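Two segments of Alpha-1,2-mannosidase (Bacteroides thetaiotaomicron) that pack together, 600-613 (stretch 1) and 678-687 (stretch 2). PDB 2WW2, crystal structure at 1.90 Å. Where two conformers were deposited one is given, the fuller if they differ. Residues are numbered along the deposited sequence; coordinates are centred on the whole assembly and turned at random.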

# COMPACT_ATOMS: atom_id res chain seq x y z
N PRO A 600 -28.49 7.90 9.09
CA PRO A 600 -28.76 8.03 7.65
C PRO A 600 -27.94 9.13 6.99
O PRO A 600 -27.69 9.08 5.78
CB PRO A 600 -30.28 8.34 7.57
CG PRO A 600 -30.68 8.69 8.96
CD PRO A 600 -29.73 7.99 9.89
N TRP A 601 -27.51 10.12 7.77
CA TRP A 601 -26.74 11.23 7.19
C TRP A 601 -25.41 10.77 6.62
O TRP A 601 -24.92 11.35 5.66
CB TRP A 601 -26.54 12.39 8.19
CG TRP A 601 -25.85 12.02 9.48
CD1 TRP A 601 -24.51 12.08 9.75
CD2 TRP A 601 -26.48 11.58 10.69
NE1 TRP A 601 -24.26 11.67 11.04
CE2 TRP A 601 -25.45 11.36 11.64
CE3 TRP A 601 -27.80 11.32 11.06
CZ2 TRP A 601 -25.72 10.92 12.94
CZ3 TRP A 601 -28.06 10.89 12.36
CH2 TRP A 601 -27.03 10.69 13.28
N LYS A 602 -24.83 9.72 7.20
CA LYS A 602 -23.60 9.15 6.67
C LYS A 602 -23.81 8.44 5.31
O LYS A 602 -22.97 8.53 4.43
CB LYS A 602 -22.94 8.23 7.71
CG LYS A 602 -22.42 9.01 8.94
CD LYS A 602 -21.63 8.08 9.90
CE LYS A 602 -20.95 8.86 11.04
NZ LYS A 602 -20.39 7.87 12.01
N THR A 603 -24.93 7.74 5.16
CA THR A 603 -25.35 7.19 3.88
C THR A 603 -25.44 8.32 2.86
O THR A 603 -24.89 8.23 1.77
CB THR A 603 -26.74 6.49 4.00
OG1 THR A 603 -26.58 5.25 4.70
CG2 THR A 603 -27.32 6.20 2.62
N GLN A 604 -26.09 9.41 3.26
CA GLN A 604 -26.31 10.54 2.37
C GLN A 604 -24.97 11.14 1.91
O GLN A 604 -24.77 11.41 0.72
CB GLN A 604 -27.17 11.59 3.07
CG GLN A 604 -28.62 11.15 3.28
CD GLN A 604 -29.28 11.82 4.49
OE1 GLN A 604 -28.89 12.93 4.92
NE2 GLN A 604 -30.29 11.16 5.06
N TYR A 605 -24.06 11.36 2.86
CA TYR A 605 -22.77 11.96 2.52
C TYR A 605 -21.95 11.07 1.59
O TYR A 605 -21.50 11.52 0.53
CB TYR A 605 -21.94 12.29 3.77
CG TYR A 605 -20.55 12.75 3.40
CD1 TYR A 605 -20.33 14.06 2.99
CD2 TYR A 605 -19.49 11.87 3.40
CE1 TYR A 605 -19.06 14.50 2.62
CE2 TYR A 605 -18.21 12.28 3.03
CZ TYR A 605 -18.00 13.59 2.65
OH TYR A 605 -16.74 13.99 2.28
N HIS A 606 -21.74 9.82 2.00
CA HIS A 606 -20.86 8.91 1.27
C HIS A 606 -21.38 8.53 -0.10
O HIS A 606 -20.62 8.43 -1.07
CB HIS A 606 -20.58 7.65 2.09
CG HIS A 606 -19.71 7.91 3.28
ND1 HIS A 606 -18.41 8.35 3.16
CD2 HIS A 606 -19.96 7.80 4.61
CE1 HIS A 606 -17.89 8.50 4.37
NE2 HIS A 606 -18.81 8.17 5.26
N LEU A 607 -22.69 8.31 -0.19
CA LEU A 607 -23.32 8.02 -1.46
C LEU A 607 -23.08 9.17 -2.44
O LEU A 607 -22.63 8.97 -3.58
CB LEU A 607 -24.81 7.84 -1.19
CG LEU A 607 -25.68 7.25 -2.28
CD1 LEU A 607 -25.86 8.31 -3.34
CD2 LEU A 607 -25.07 5.94 -2.83
N ARG A 608 -23.36 10.40 -2.02
CA ARG A 608 -23.15 11.52 -2.92
C ARG A 608 -21.67 11.68 -3.27
O ARG A 608 -21.32 12.01 -4.40
CB ARG A 608 -23.76 12.81 -2.34
CG ARG A 608 -25.30 12.69 -2.19
CD ARG A 608 -25.99 12.72 -3.56
NE ARG A 608 -25.70 13.99 -4.22
CZ ARG A 608 -26.35 15.12 -3.95
NH1 ARG A 608 -27.34 15.13 -3.06
NH2 ARG A 608 -26.03 16.25 -4.57
N ASN A 609 -20.79 11.39 -2.32
CA ASN A 609 -19.35 11.47 -2.58
C ASN A 609 -18.93 10.44 -3.66
O ASN A 609 -18.23 10.78 -4.62
CB ASN A 609 -18.59 11.26 -1.27
CG ASN A 609 -17.18 11.79 -1.30
OD1 ASN A 609 -16.90 12.83 -1.90
ND2 ASN A 609 -16.28 11.08 -0.64
N VAL A 610 -19.39 9.20 -3.52
CA VAL A 610 -19.11 8.16 -4.51
C VAL A 610 -19.66 8.54 -5.91
O VAL A 610 -18.96 8.43 -6.91
CB VAL A 610 -19.67 6.78 -4.07
CG1 VAL A 610 -19.70 5.80 -5.25
CG2 VAL A 610 -18.81 6.20 -2.91
N MET A 611 -20.89 9.02 -5.98
CA MET A 611 -21.46 9.39 -7.27
C MET A 611 -20.64 10.48 -7.95
O MET A 611 -20.44 10.45 -9.17
CB MET A 611 -22.94 9.81 -7.14
CG MET A 611 -23.86 8.64 -6.77
SD MET A 611 -25.61 8.88 -7.15
CE MET A 611 -26.18 9.92 -5.80
N ASP A 612 -20.15 11.43 -7.16
CA ASP A 612 -19.35 12.53 -7.71
C ASP A 612 -17.94 12.07 -8.09
O ASP A 612 -17.39 12.52 -9.09
CB ASP A 612 -19.22 13.67 -6.70
CG ASP A 612 -20.51 14.51 -6.56
OD1 ASP A 612 -21.43 14.39 -7.40
OD2 ASP A 612 -20.58 15.31 -5.60
N LYS A 613 -17.34 11.20 -7.29
CA LYS A 613 -15.90 10.92 -7.45
C LYS A 613 -15.53 9.68 -8.26
O LYS A 613 -14.44 9.63 -8.82
CB LYS A 613 -15.22 10.91 -6.08
CG LYS A 613 -15.01 12.33 -5.60
CD LYS A 613 -14.98 12.45 -4.11
CE LYS A 613 -14.59 13.92 -3.77
NZ LYS A 613 -14.52 14.12 -2.33
N ASP A 678 -33.70 22.14 -3.69
CA ASP A 678 -32.47 22.85 -3.33
C ASP A 678 -31.24 21.95 -3.27
O ASP A 678 -30.28 22.23 -2.55
CB ASP A 678 -32.65 23.61 -2.02
CG ASP A 678 -33.77 24.61 -2.11
OD1 ASP A 678 -33.69 25.52 -2.96
OD2 ASP A 678 -34.75 24.48 -1.35
N ASN A 679 -31.26 20.89 -4.09
CA ASN A 679 -30.12 19.98 -4.20
C ASN A 679 -28.93 20.70 -4.83
O ASN A 679 -29.10 21.60 -5.67
CB ASN A 679 -30.50 18.78 -5.05
CG ASN A 679 -29.70 17.53 -4.69
OD1 ASN A 679 -28.76 17.59 -3.90
ND2 ASN A 679 -30.07 16.40 -5.28
N ALA A 680 -27.72 20.30 -4.41
CA ALA A 680 -26.46 20.86 -4.89
C ALA A 680 -25.34 19.93 -4.51
O ALA A 680 -25.49 19.09 -3.62
CB ALA A 680 -26.22 22.25 -4.25
N ALA A 681 -24.19 20.07 -5.17
CA ALA A 681 -23.04 19.23 -4.85
C ALA A 681 -22.66 19.28 -3.36
O ALA A 681 -22.23 18.26 -2.79
CB ALA A 681 -21.85 19.61 -5.72
N ASP A 682 -22.83 20.43 -2.72
CA ASP A 682 -22.46 20.53 -1.30
C ASP A 682 -23.66 20.44 -0.37
O ASP A 682 -23.57 20.79 0.81
CB ASP A 682 -21.63 21.80 -1.04
CG ASP A 682 -22.43 23.07 -1.24
OD1 ASP A 682 -23.42 23.05 -2.01
OD2 ASP A 682 -22.07 24.10 -0.63
N ARG A 683 -24.79 19.98 -0.89
CA ARG A 683 -25.99 19.80 -0.10
C ARG A 683 -26.51 18.36 -0.23
O ARG A 683 -27.60 18.12 -0.74
CB ARG A 683 -27.06 20.82 -0.50
CG ARG A 683 -26.67 22.27 -0.18
CD ARG A 683 -27.52 23.30 -0.94
NE ARG A 683 -28.80 23.53 -0.28
CZ ARG A 683 -28.97 24.31 0.78
NH1 ARG A 683 -27.93 24.96 1.30
NH2 ARG A 683 -30.18 24.45 1.33
N PRO A 684 -25.71 17.38 0.24
CA PRO A 684 -26.09 15.97 0.12
C PRO A 684 -27.09 15.50 1.17
O PRO A 684 -27.66 14.41 1.03
CB PRO A 684 -24.75 15.25 0.32
CG PRO A 684 -24.03 16.14 1.33
CD PRO A 684 -24.42 17.55 0.93
N TYR A 685 -27.30 16.29 2.21
CA TYR A 685 -28.06 15.82 3.38
C TYR A 685 -29.56 16.08 3.27
O TYR A 685 -29.98 17.12 2.78
CB TYR A 685 -27.54 16.51 4.66
CG TYR A 685 -26.09 16.21 4.95
CD1 TYR A 685 -25.69 14.93 5.34
CD2 TYR A 685 -25.11 17.20 4.83
CE1 TYR A 685 -24.36 14.63 5.59
CE2 TYR A 685 -23.78 16.91 5.08
CZ TYR A 685 -23.41 15.63 5.47
OH TYR A 685 -22.08 15.34 5.73
N ILE A 686 -30.36 15.13 3.75
CA ILE A 686 -31.80 15.36 3.85
C ILE A 686 -32.13 16.00 5.20
O ILE A 686 -31.95 15.39 6.26
CB ILE A 686 -32.60 14.04 3.67
CG1 ILE A 686 -32.35 13.42 2.28
CG2 ILE A 686 -34.10 14.24 3.92
CD1 ILE A 686 -32.84 11.98 2.17
N ARG A 687 -32.57 17.25 5.18
CA ARG A 687 -32.94 17.94 6.42
C ARG A 687 -34.35 17.54 6.84
O ARG A 687 -34.60 17.23 8.02
CB ARG A 687 -32.83 19.46 6.29
CG ARG A 687 -33.28 20.22 7.54
CD ARG A 687 -33.10 21.73 7.41
NE ARG A 687 -33.84 22.28 6.28
CZ ARG A 687 -35.13 22.58 6.29
NH1 ARG A 687 -35.85 22.39 7.40
NH2 ARG A 687 -35.70 23.08 5.20
O HOH W 1 -31.96 12.66 6.98
O HOH W 2 -29.31 14.74 7.13
O HOH W 3 -21.90 15.49 -3.40

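A mainly polar contact joins one side of a helix to a loop and the strand that follows it: two long helical side chains, Gln 604 and Arg 608, reach backbone and amide oxygen groups, while proline and aromatic side chains fill the space around them. Together the two stretches bury 508 Å². The helix of the first stretch runs at 141° to strand 685-687, and the nearest CA atoms pair Gln 604 with Tyr 685 and Tyr 605 with Pro 684, both at 5.7 Å.

Gln 604 and Arg 608 are one helical turn apart, so both point their CA-to-CB bonds toward the second stretch. Gln 604, with chi1 m and chi2 t, extends its amide along the strand. Ile 686 N donates to Gln 604 OE1 at 2.9 Å and a nearly straight 164°. Two waters strengthen this link: water 1 accepts from Gln 604 NE2 and donates to Ile 686 O, and water 2 donates to both Gln 604 OE1 and Ile 686 O. An amide suits this buried site because it can both donate and accept.

Arg 608 folds through three m rotamers. Its NH1 donates to Asn 679 OD1 at 3.0 Å, and its NH2 makes weak bonds to Asn 679 OD1 (3.1 Å) and Ala 680 O (3.0 Å). Ala 680 O also accepts from Arg 683 N, at 3.0 Å, within a type I turn. Pro 684 CB lies over one face of the guanidinium and 3.6 Å from Arg 608 CG, so this one atom of the puckered proline meets both charged group and aliphatic stem.

Tyr 685 turns its ring back to the helix: its CD1 is 3.9 Å from Trp 601 CB and its CE1 3.8 Å from Tyr 605 CB. At the more exposed margin, water 3 lies between Asp 612 OD2 and Ala 681 O, which are 4.4 Å apart.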